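Local coordinates for 4-hydroxy-tetrahydrodipicolinate synthase (Methylacidiphilum fumariolicum SolV, PDB 6T3T) that catalyses the condensation of pyruvate with the semialdehyde of L-aspartate to 4-hydroxy-tetrahydrodipicolinate, a step of lysine biosynthesis by way of diaminopimelate, at the interface of chains A and B and the interface of chains A and C. Sequence-based numbering; all coordinates share one arbitrary frame. Chains: chain A/B/C, 4-hydroxy-tetrahydrodipicolinate synthase.

Contact 1: the interface of chains A and B. Residues chain A 247-248, 269, 272-273, 275; chain B 110-111, 113-114, 117.
In this homotetramer of the DapA family, a dimer of dimers of Schiff-base lyases, the first turns of helix 112-124 of chain B lie against loop residues A:Leu269, A:Ala272, A:Pro273 and A:Gln275. B:Arg117 runs along the seam. Its CG is anti to the carbonyl carbon (chi1 -54°) and the chain runs extended to NE. CB meets the methyl CD2 of A:Leu269 at 3.7 Å, the two side chains crossing at about a right angle, and CD brushes the same methyl. Then the chain turns polar: the N-H on B:Arg117 NE points in the guanidinium plane to the carboxylate OE2 of B:Glu113 at 2.7 Å, on its anti lone pair, a salt bridge within chain B that fixes the rotation of the guanidinium. A:Ala272 CB sits over the centre of one guanidinium face, 4.0 Å above the plane, and at the tip B:Arg117 NH1 touches the ring carbon CD of A:Pro273 at 3.6 Å. A:Ala272 CB also packs 3.8 Å from B:Gly114 CA. Polar groups meet across the seam through water. Water 1 joins the amide N of A:Ala272 to both N and OG of B:Ser111; water 2 links the same hydroxyl to A:Glu247 OE1 and the carbonyl of A:Pro273. A:Glu247 OE2 accepts a hydrogen bond from the backbone N-H of A:Gln275 (N to OE2 2.9 Å) through its syn lone pair, which probably helps to keep OE1 turned toward water 2.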
# COMPACT_ATOMS: atom_id res chain seq x y z
N GLU A 247 -14.46 -13.10 -4.35
CA GLU A 247 -13.54 -13.70 -3.39
C GLU A 247 -12.47 -14.41 -4.21
O GLU A 247 -12.53 -14.42 -5.44
CB GLU A 247 -14.26 -14.65 -2.41
CG GLU A 247 -15.41 -13.96 -1.63
CD GLU A 247 -16.21 -14.91 -0.74
OE1 GLU A 247 -15.66 -15.93 -0.27
OE2 GLU A 247 -17.43 -14.64 -0.54
N THR A 248 -11.47 -14.99 -3.53
CA THR A 248 -10.29 -15.49 -4.22
C THR A 248 -10.60 -16.57 -5.26
O THR A 248 -11.27 -17.57 -4.96
CB THR A 248 -9.25 -16.01 -3.22
OG1 THR A 248 -8.05 -16.35 -3.93
CG2 THR A 248 -9.75 -17.26 -2.49
N LEU A 269 -10.17 -27.32 1.36
CA LEU A 269 -9.71 -26.39 2.37
C LEU A 269 -8.22 -26.13 2.20
O LEU A 269 -7.45 -27.06 1.97
CB LEU A 269 -10.02 -26.94 3.77
CG LEU A 269 -11.49 -26.89 4.24
CD1 LEU A 269 -11.72 -27.63 5.57
CD2 LEU A 269 -11.96 -25.45 4.35
N ALA A 272 -13.10 -22.11 0.75
CA ALA A 272 -14.45 -22.30 1.26
C ALA A 272 -15.43 -21.62 0.32
O ALA A 272 -15.05 -20.71 -0.43
CB ALA A 272 -14.61 -21.73 2.68
N PRO A 273 -16.70 -22.04 0.32
CA PRO A 273 -17.71 -21.42 -0.57
C PRO A 273 -17.91 -19.95 -0.28
O PRO A 273 -17.58 -19.44 0.78
CB PRO A 273 -18.99 -22.20 -0.25
CG PRO A 273 -18.50 -23.52 0.33
CD PRO A 273 -17.26 -23.17 1.09
N GLN A 275 -19.47 -16.31 0.56
CA GLN A 275 -20.48 -15.75 1.46
C GLN A 275 -21.77 -15.50 0.68
O GLN A 275 -21.71 -15.15 -0.50
CB GLN A 275 -19.97 -14.44 2.08
CG GLN A 275 -18.81 -14.64 3.02
CD GLN A 275 -19.20 -15.47 4.24
OE1 GLN A 275 -20.08 -15.08 5.02
NE2 GLN A 275 -18.57 -16.64 4.38
N PRO B 110 -7.10 -17.68 1.02
CA PRO B 110 -8.47 -18.06 1.38
C PRO B 110 -9.21 -16.89 2.03
O PRO B 110 -8.63 -15.95 2.57
CB PRO B 110 -8.26 -19.23 2.35
CG PRO B 110 -6.96 -19.05 2.88
CD PRO B 110 -6.11 -18.26 1.94
N SER B 111 -10.53 -16.94 1.91
CA SER B 111 -11.40 -16.00 2.62
C SER B 111 -11.29 -16.22 4.12
O SER B 111 -10.75 -17.22 4.60
CB SER B 111 -12.86 -16.20 2.22
OG SER B 111 -13.30 -17.48 2.65
N GLU B 113 -13.70 -16.91 6.12
CA GLU B 113 -14.41 -18.14 6.45
C GLU B 113 -13.55 -19.35 6.17
O GLU B 113 -13.53 -20.31 6.96
CB GLU B 113 -15.73 -18.20 5.69
CG GLU B 113 -16.44 -19.54 5.77
CD GLU B 113 -16.83 -19.88 7.18
OE1 GLU B 113 -16.87 -18.97 8.05
OE2 GLU B 113 -17.09 -21.08 7.42
N GLY B 114 -12.79 -19.31 5.05
CA GLY B 114 -11.82 -20.36 4.77
C GLY B 114 -10.76 -20.50 5.85
O GLY B 114 -10.40 -21.60 6.24
N ARG B 117 -12.34 -22.32 8.87
CA ARG B 117 -12.41 -23.78 8.77
C ARG B 117 -11.02 -24.39 8.73
O ARG B 117 -10.80 -25.45 9.32
CB ARG B 117 -13.22 -24.21 7.55
CG ARG B 117 -14.61 -23.60 7.50
CD ARG B 117 -15.35 -24.07 6.25
NE ARG B 117 -16.49 -23.21 5.92
CZ ARG B 117 -17.41 -23.52 5.01
NH1 ARG B 117 -17.33 -24.68 4.33
NH2 ARG B 117 -18.40 -22.69 4.78
O HOH W 1 -12.05 -19.16 0.63
O HOH W 2 -16.08 -17.06 1.95

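Contact 2: the interface of chains A and C. Residues chain A 169, 172, 175-176, 198; chain C 190-191, 231, 234-235, 238.
Helix 168-177 of chain A packs on helix 227-243 of chain C in a patch that joins the two chains and probably links the two dimers of the tetramer; A:Asp169, C:Gln235 and A:Ser172 each lose much surface to the partner. The phenol OH of C:Tyr238, whose CG is anti to the backbone N (chi1 176°), donates to A:Asp169 OD2 at 2.8 Å, arriving 54° out of the carboxylate plane. The carboxylate and ring planes stand 56° apart, and OD1 lies at the ring's edge. A:Ser172 divides its contacts: CB sits over one face of the C:Tyr238 ring, 3.7 Å from the centroid, while OG shares a hydrogen bond of 2.7 Å with NE2 of the C:His234 imidazole. On a face of that imidazole lies the methyl CG1 of A:Val198, offset toward the rim. A leucine in place of C:Tyr238 would remove the hydroxyl and the aromatic face, and would probably loosen the hold on A:Asp169 and the seat of A:Ser172. Water 3 ties A:Asp169 OD1 and A:Ser172 OG to the carbonyl O of C:Ala190. C:Gln235 lies with its side chain near A:Val175, while its carbonyl O reaches water 4 at 2.6 Å, and the same water touches the carboxylate OE2 of A:Glu176.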
# COMPACT_ATOMS: atom_id res chain seq x y z
N ASP A 169 1.30 -0.42 -16.53
CA ASP A 169 2.60 0.20 -16.70
C ASP A 169 3.73 -0.83 -16.73
O ASP A 169 4.75 -0.64 -17.41
CB ASP A 169 2.80 1.21 -15.58
CG ASP A 169 3.57 2.39 -16.02
OD1 ASP A 169 3.03 3.15 -16.85
OD2 ASP A 169 4.71 2.57 -15.55
N SER A 172 4.20 -1.83 -20.34
CA SER A 172 5.01 -0.87 -21.10
C SER A 172 6.50 -1.01 -20.78
O SER A 172 7.34 -0.89 -21.68
CB SER A 172 4.56 0.57 -20.81
OG SER A 172 3.28 0.82 -21.35
N VAL A 175 7.77 -4.29 -22.50
CA VAL A 175 7.98 -4.12 -23.94
C VAL A 175 9.21 -3.23 -24.21
O VAL A 175 10.00 -3.53 -25.11
CB VAL A 175 6.70 -3.62 -24.64
CG1 VAL A 175 5.59 -4.64 -24.49
CG2 VAL A 175 6.23 -2.36 -24.05
N GLU A 176 9.43 -2.19 -23.40
CA GLU A 176 10.68 -1.43 -23.53
C GLU A 176 11.90 -2.34 -23.41
O GLU A 176 12.86 -2.20 -24.17
CB GLU A 176 10.84 -0.38 -22.43
CG GLU A 176 10.63 1.07 -22.77
CD GLU A 176 11.42 1.56 -23.97
OE1 GLU A 176 12.66 1.69 -23.94
OE2 GLU A 176 10.74 1.87 -24.96
N VAL A 198 -1.00 -1.77 -25.02
CA VAL A 198 0.39 -1.37 -24.90
C VAL A 198 1.36 -2.52 -25.19
O VAL A 198 2.54 -2.41 -24.90
CB VAL A 198 0.67 -0.75 -23.53
CG1 VAL A 198 -0.13 0.52 -23.39
CG2 VAL A 198 0.29 -1.71 -22.42
N ALA C 190 1.48 8.19 -19.13
CA ALA C 190 1.85 6.79 -19.36
C ALA C 190 0.66 5.85 -19.39
O ALA C 190 0.80 4.73 -19.89
CB ALA C 190 2.83 6.32 -18.28
N LEU C 191 -0.49 6.25 -18.85
CA LEU C 191 -1.70 5.43 -18.85
C LEU C 191 -2.72 5.87 -19.90
O LEU C 191 -3.76 5.21 -20.03
CB LEU C 191 -2.36 5.44 -17.45
CG LEU C 191 -1.50 4.75 -16.38
CD1 LEU C 191 -2.10 4.93 -15.00
CD2 LEU C 191 -1.29 3.24 -16.71
N ARG C 231 0.02 2.69 -30.45
CA ARG C 231 0.95 1.96 -29.60
C ARG C 231 2.40 2.29 -29.96
O ARG C 231 3.27 2.38 -29.09
CB ARG C 231 0.68 0.46 -29.71
CG ARG C 231 1.66 -0.37 -28.91
CD ARG C 231 1.38 -1.88 -28.95
NE ARG C 231 1.78 -2.44 -30.24
CZ ARG C 231 1.17 -3.47 -30.83
NH1 ARG C 231 0.11 -4.04 -30.25
NH2 ARG C 231 1.60 -3.93 -32.00
N HIS C 234 3.00 5.57 -28.33
CA HIS C 234 3.07 5.39 -26.89
C HIS C 234 4.43 4.86 -26.51
O HIS C 234 5.09 5.40 -25.60
CB HIS C 234 1.99 4.37 -26.43
CG HIS C 234 2.20 3.83 -25.04
ND1 HIS C 234 1.77 4.49 -23.91
CD2 HIS C 234 2.81 2.70 -24.61
CE1 HIS C 234 2.10 3.79 -22.84
NE2 HIS C 234 2.73 2.70 -23.24
N GLN C 235 4.89 3.84 -27.26
CA GLN C 235 6.12 3.17 -26.92
C GLN C 235 7.31 4.10 -27.22
O GLN C 235 8.28 4.10 -26.47
CB GLN C 235 6.35 1.90 -27.82
CG GLN C 235 6.22 0.34 -27.37
CD GLN C 235 5.86 -0.56 -28.67
OE1 GLN C 235 6.42 -0.30 -29.76
NE2 GLN C 235 4.99 -1.57 -28.52
N TYR C 238 7.16 6.58 -24.21
CA TYR C 238 7.01 6.03 -22.87
C TYR C 238 8.17 6.36 -21.94
O TYR C 238 7.91 6.72 -20.78
CB TYR C 238 6.78 4.51 -22.95
CG TYR C 238 6.73 3.95 -21.56
CD1 TYR C 238 5.62 4.18 -20.78
CD2 TYR C 238 7.81 3.30 -21.01
CE1 TYR C 238 5.55 3.74 -19.52
CE2 TYR C 238 7.76 2.83 -19.72
CZ TYR C 238 6.62 3.05 -18.98
OH TYR C 238 6.52 2.62 -17.69
O HOH W 3 1.78 2.36 -19.28
O HOH W 4 10.87 3.72 -26.72

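Contact 3: the interface of chains A and B. Residues chain A 44, 49, 106, 135, 137-139, 248; chain B 107-109, 139.
B:Tyr107, the tyrosine that one subunit of DapA enzymes lends to its neighbour's active site, pushes its ring into chain A between A:Tyr106 and A:Arg138. CG is anti to the backbone N (chi1 -176°), which sends the phenol toward A:Thr44; there A:Thr44 OG1 donates to the B:Tyr107 OH at 2.9 Å. A:Tyr106 crosses the ring obliquely, with CD2 over one face near the rim. A:Arg138 CB packs against B:Tyr107 CD1 at 3.5 Å, and A:Cys139 SG touches B:Tyr107 CE1 at 3.6 Å. The A:Arg138 guanidinium is turned 69° from the tyrosine ring. Its NH1 donates to the backbone O of B:Tyr107 at 2.9 Å, in the carbonyl plane on a lone pair, so one arginine supports both ring and main chain. B:Arg109 crosses A:Arg138 at about a right angle: their aliphatic parts touch, B:Arg109 CD to A:Arg138 CG at 3.6 Å, while bending at chi3 brings B:Arg109 NH1 to water 5, at the guanidinium's edge and shared with A:Ser137 OG. A:Thr248 OG1 donates to B:Asn108 O at 3.3 Å from above the carbonyl plane. The contact thus holds the phenol of B:Tyr107 beside A:Thr44, probably completing the proton relay across the subunit boundary.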
# COMPACT_ATOMS: atom_id res chain seq x y z
N THR A 44 -3.13 -21.83 -10.17
CA THR A 44 -3.94 -21.37 -9.03
C THR A 44 -5.41 -21.74 -9.23
O THR A 44 -6.09 -22.21 -8.31
CB THR A 44 -3.85 -19.85 -8.86
OG1 THR A 44 -2.54 -19.37 -9.19
CG2 THR A 44 -4.17 -19.46 -7.46
N PRO A 49 -2.24 -25.91 -4.75
CA PRO A 49 -1.79 -26.17 -3.35
C PRO A 49 -2.42 -27.39 -2.70
O PRO A 49 -1.79 -27.98 -1.80
CB PRO A 49 -2.18 -24.89 -2.61
CG PRO A 49 -2.20 -23.82 -3.65
CD PRO A 49 -2.73 -24.52 -4.90
N TYR A 106 6.51 -18.19 -3.83
CA TYR A 106 5.59 -17.56 -2.90
C TYR A 106 6.10 -17.81 -1.48
O TYR A 106 6.81 -18.79 -1.22
CB TYR A 106 4.18 -18.12 -3.10
CG TYR A 106 4.21 -19.63 -3.28
CD1 TYR A 106 4.31 -20.49 -2.17
CD2 TYR A 106 4.27 -20.17 -4.54
CE1 TYR A 106 4.41 -21.87 -2.35
CE2 TYR A 106 4.38 -21.52 -4.73
CZ TYR A 106 4.45 -22.37 -3.64
OH TYR A 106 4.55 -23.72 -3.87
N ILE A 135 2.91 -12.64 -9.95
CA ILE A 135 1.67 -12.30 -9.26
C ILE A 135 2.01 -11.91 -7.82
O ILE A 135 1.92 -12.74 -6.90
CB ILE A 135 0.62 -13.43 -9.36
CG1 ILE A 135 -0.68 -13.04 -8.63
CG2 ILE A 135 1.17 -14.83 -8.93
CD1 ILE A 135 -1.88 -13.74 -9.16
N SER A 137 0.51 -10.06 -5.52
CA SER A 137 -0.53 -10.07 -4.49
C SER A 137 -0.64 -11.44 -3.81
O SER A 137 -1.02 -11.52 -2.63
CB SER A 137 -1.86 -9.66 -5.10
OG SER A 137 -2.20 -10.56 -6.14
N ARG A 138 -0.31 -12.51 -4.51
CA ARG A 138 -0.35 -13.85 -3.94
C ARG A 138 1.00 -14.33 -3.43
O ARG A 138 1.05 -15.14 -2.49
CB ARG A 138 -0.83 -14.85 -4.98
CG ARG A 138 -2.31 -14.80 -5.24
CD ARG A 138 -2.65 -15.72 -6.37
NE ARG A 138 -4.05 -15.59 -6.71
CZ ARG A 138 -5.00 -16.31 -6.13
NH1 ARG A 138 -4.68 -17.19 -5.19
NH2 ARG A 138 -6.27 -16.15 -6.48
N CYS A 139 2.10 -13.87 -4.02
CA CYS A 139 3.40 -14.43 -3.74
C CYS A 139 4.19 -13.65 -2.71
O CYS A 139 5.01 -14.25 -2.00
CB CYS A 139 4.21 -14.54 -5.04
SG CYS A 139 3.40 -15.66 -6.21
N THR A 248 -11.47 -14.99 -3.53
CA THR A 248 -10.29 -15.49 -4.22
C THR A 248 -10.60 -16.57 -5.26
O THR A 248 -11.27 -17.57 -4.96
CB THR A 248 -9.25 -16.01 -3.22
OG1 THR A 248 -8.05 -16.35 -3.93
CG2 THR A 248 -9.75 -17.26 -2.49
N TYR B 107 -0.46 -17.79 -0.54
CA TYR B 107 -0.58 -17.92 -1.99
C TYR B 107 -1.99 -18.19 -2.50
O TYR B 107 -2.38 -17.62 -3.52
CB TYR B 107 0.39 -18.98 -2.54
CG TYR B 107 0.36 -19.06 -4.05
CD1 TYR B 107 0.73 -17.97 -4.83
CD2 TYR B 107 -0.08 -20.20 -4.71
CE1 TYR B 107 0.70 -18.03 -6.21
CE2 TYR B 107 -0.12 -20.27 -6.08
CZ TYR B 107 0.26 -19.18 -6.82
OH TYR B 107 0.21 -19.26 -8.20
N ASN B 108 -2.75 -19.11 -1.87
CA ASN B 108 -4.12 -19.33 -2.35
C ASN B 108 -5.12 -18.37 -1.73
O ASN B 108 -6.30 -18.41 -2.11
CB ASN B 108 -4.59 -20.80 -2.14
CG ASN B 108 -4.22 -21.42 -0.76
OD1 ASN B 108 -3.77 -20.74 0.16
ND2 ASN B 108 -4.42 -22.73 -0.64
N ARG B 109 -4.70 -17.50 -0.81
CA ARG B 109 -5.49 -16.38 -0.32
C ARG B 109 -6.93 -16.76 0.09
O ARG B 109 -7.89 -16.20 -0.42
CB ARG B 109 -5.51 -15.26 -1.35
CG ARG B 109 -4.13 -14.74 -1.76
CD ARG B 109 -4.17 -13.39 -2.50
NE ARG B 109 -4.80 -12.38 -1.66
CZ ARG B 109 -5.25 -11.21 -2.08
NH1 ARG B 109 -5.14 -10.87 -3.37
NH2 ARG B 109 -5.84 -10.38 -1.21
N CYS B 139 2.12 -14.07 3.13
CA CYS B 139 1.06 -14.98 2.74
C CYS B 139 0.09 -14.39 1.73
O CYS B 139 -0.49 -15.14 0.93
CB CYS B 139 0.26 -15.43 3.96
SG CYS B 139 1.24 -16.30 5.18
O HOH W 5 -4.52 -11.90 -5.97

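Contact 1 and contact 3 belong to the same A-B interface: their C-alpha centres are about 13 Å apart, and they share A:Thr248, which touches B:Pro110 in contact 1 and B:Asn108 and B:Arg109 in contact 3. Contact 2 lies on the separate A-C interface, about 37 Å from contact 1 and 28 Å from contact 3 between C-alpha centres, so chain A meets two different partners, in keeping with a dimer of dimers. Contact 3 is centred about 8 Å from A:Tyr133 and 11 Å from A:Lys162; contact 1 is about 18 and 19 Å from them, and contact 2 about 20 and 18 Å from C:Tyr133 and C:Lys162, so these two probably serve mainly assembly.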